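Long-range contact in 3-methylaspartate ammonia-lyase (PDB 1KKO), which catalyses the reversible, magnesium-dependent anti elimination of ammonia from (2S,3S)-3-methyl-L-aspartate to give mesaconate: residues H232-I237 with P269-G274. Residues are numbered along the deposited sequence; the frame is centred on the assembly and turned at random.
Sequences HPTLHI and PLYIEG
At the magnesium site of this lyase, a metal-binding glutamate on one strand accepts a hydrogen bond from a histidine on the next: His-236 NE2 gives its N-H to OE1 of Glu-273 at 2.8 Å. The bond is nearly straight (163°) and runs close to the imidazole plane, yet it reaches OE1 from above the carboxylate plane, the two planes being turned 60° apart. With CG of Glu-273 anti to the backbone N (chi1 -178°) and the chain extended beyond it, the carboxylate reaches the imidazole. Glu-273 OE2 is hydrogen-bonded to the substrate-binding Gln-329, and His-236 ND1 to Arg-382, so ring and carboxylate each have two hydrogen-bond partners. The strands are parallel neighbours in the TIM barrel of the enolase superfamily, whose C-terminal strand ends carry the metal ligands. Their ladder runs from Leu-235 N to Pro-269 O (2.8 Å) up to Glu-273 N and Ile-237 O (2.8 Å), which ties down the backbone of Glu-273. On the barrel's interior side, Thr-234 CG2 lies 3.5 Å from Tyr-271 CD1, while Tyr-271 OH is hydrogen-bonded to Glu-354 and Lys-303. Leu-235, Leu-270, Ile-237 and Ile-272 face outward; Leu-235 CB meets Leu-270 CD1 at 3.8 Å, and helix 209-225 packs on Leu-235 and Ile-237.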
loop_
_atom_site.group_PDB
_atom_site.type_symbol
_atom_site.label_atom_id
_atom_site.label_comp_id
_atom_site.label_asym_id
_atom_site.label_seq_id
_atom_site.Cartn_x
_atom_site.Cartn_y
_atom_site.Cartn_z
ATOM N N HIS A 232 2.539 3.269 25.144
ATOM C CA HIS A 232 3.559 4.255 25.479
ATOM C C HIS A 232 4.553 4.302 24.324
ATOM O O HIS A 232 5.687 3.826 24.447
ATOM C CB HIS A 232 4.259 3.812 26.774
ATOM C CG HIS A 232 5.101 4.868 27.424
ATOM N ND1 HIS A 232 6.469 4.922 27.281
ATOM C CD2 HIS A 232 4.772 5.876 28.267
ATOM C CE1 HIS A 232 6.944 5.938 27.982
ATOM N NE2 HIS A 232 5.935 6.534 28.588
ATOM N N PRO A 233 4.139 4.853 23.189
ATOM C CA PRO A 233 5.007 4.847 22.010
ATOM C C PRO A 233 6.158 5.831 22.105
ATOM O O PRO A 233 6.193 6.714 22.956
ATOM C CB PRO A 233 4.061 5.289 20.898
ATOM C CG PRO A 233 3.132 6.193 21.600
ATOM C CD PRO A 233 2.845 5.491 22.898
ATOM N N THR A 234 7.106 5.658 21.199
ATOM C CA THR A 234 8.222 6.585 21.063
ATOM C C THR A 234 7.895 7.629 20.011
ATOM O O THR A 234 7.276 7.315 18.995
ATOM C CB THR A 234 9.471 5.805 20.663
ATOM O OG1 THR A 234 9.915 5.060 21.798
ATOM C CG2 THR A 234 10.642 6.714 20.302
ATOM N N LEU A 235 8.300 8.869 20.264
ATOM C CA LEU A 235 8.115 9.959 19.316
ATOM C C LEU A 235 9.389 10.143 18.509
ATOM O O LEU A 235 10.487 10.161 19.055
ATOM C CB LEU A 235 7.762 11.249 20.048
ATOM C CG LEU A 235 6.609 11.132 21.047
ATOM C CD1 LEU A 235 6.304 12.513 21.615
ATOM C CD2 LEU A 235 5.380 10.509 20.396
ATOM N N HIS A 236 9.238 10.270 17.197
ATOM C CA HIS A 236 10.375 10.408 16.292
ATOM C C HIS A 236 9.912 11.396 15.236
ATOM O O HIS A 236 8.951 11.145 14.505
ATOM C CB HIS A 236 10.708 9.029 15.729
ATOM C CG HIS A 236 11.823 8.976 14.733
ATOM N ND1 HIS A 236 12.608 7.854 14.591
ATOM C CD2 HIS A 236 12.234 9.848 13.784
ATOM C CE1 HIS A 236 13.456 8.040 13.596
ATOM N NE2 HIS A 236 13.248 9.240 13.084
ATOM N N ILE A 237 10.569 12.548 15.205
ATOM C CA ILE A 237 10.207 13.638 14.320
ATOM C C ILE A 237 11.418 14.040 13.496
ATOM O O ILE A 237 12.511 14.190 14.030
ATOM C CB ILE A 237 9.683 14.826 15.154
ATOM C CG1 ILE A 237 8.363 14.437 15.842
ATOM C CG2 ILE A 237 9.520 16.072 14.283
ATOM C CD1 ILE A 237 7.896 15.410 16.923
ATOM N N PRO A 269 9.478 8.696 25.019
ATOM C CA PRO A 269 10.831 8.929 24.503
ATOM C C PRO A 269 10.789 9.759 23.236
ATOM O O PRO A 269 9.872 9.585 22.434
ATOM C CB PRO A 269 11.351 7.526 24.209
ATOM C CG PRO A 269 10.488 6.596 24.991
ATOM C CD PRO A 269 9.161 7.261 25.120
ATOM N N LEU A 270 11.754 10.649 23.064
ATOM C CA LEU A 270 11.775 11.544 21.923
ATOM C C LEU A 270 13.065 11.417 21.134
ATOM O O LEU A 270 14.163 11.414 21.693
ATOM C CB LEU A 270 11.575 12.994 22.381
ATOM C CG LEU A 270 11.602 14.072 21.298
ATOM C CD1 LEU A 270 10.422 13.915 20.339
ATOM C CD2 LEU A 270 11.592 15.458 21.933
ATOM N N TYR A 271 12.894 11.305 19.816
ATOM C CA TYR A 271 13.986 11.277 18.865
ATOM C C TYR A 271 13.779 12.392 17.845
ATOM O O TYR A 271 12.661 12.572 17.343
ATOM C CB TYR A 271 13.989 9.961 18.102
ATOM C CG TYR A 271 14.526 8.766 18.848
ATOM C CD1 TYR A 271 13.826 8.199 19.897
ATOM C CD2 TYR A 271 15.733 8.196 18.490
ATOM C CE1 TYR A 271 14.325 7.093 20.584
ATOM C CE2 TYR A 271 16.229 7.070 19.148
ATOM C CZ TYR A 271 15.518 6.527 20.189
ATOM O OH TYR A 271 16.011 5.412 20.842
ATOM N N ILE A 272 14.853 13.120 17.539
ATOM C CA ILE A 272 14.817 14.152 16.511
ATOM C C ILE A 272 15.786 13.765 15.406
ATOM O O ILE A 272 16.981 13.627 15.639
ATOM C CB ILE A 272 15.205 15.529 17.086
ATOM C CG1 ILE A 272 14.216 15.978 18.166
ATOM C CG2 ILE A 272 15.312 16.568 15.955
ATOM C CD1 ILE A 272 12.789 16.204 17.696
ATOM N N GLU A 273 15.246 13.549 14.213
ATOM C CA GLU A 273 16.045 13.158 13.061
ATOM C C GLU A 273 16.427 14.368 12.222
ATOM O O GLU A 273 15.626 15.287 12.036
ATOM C CB GLU A 273 15.286 12.122 12.216
ATOM C CG GLU A 273 16.073 11.626 11.010
ATOM C CD GLU A 273 15.480 10.397 10.350
ATOM O OE1 GLU A 273 14.331 10.028 10.645
ATOM O OE2 GLU A 273 16.176 9.799 9.509
ATOM N N GLY A 274 17.657 14.359 11.733
ATOM C CA GLY A 274 18.143 15.418 10.873
ATOM C C GLY A 274 18.101 16.810 11.475
ATOM O O GLY A 274 17.600 17.735 10.856
#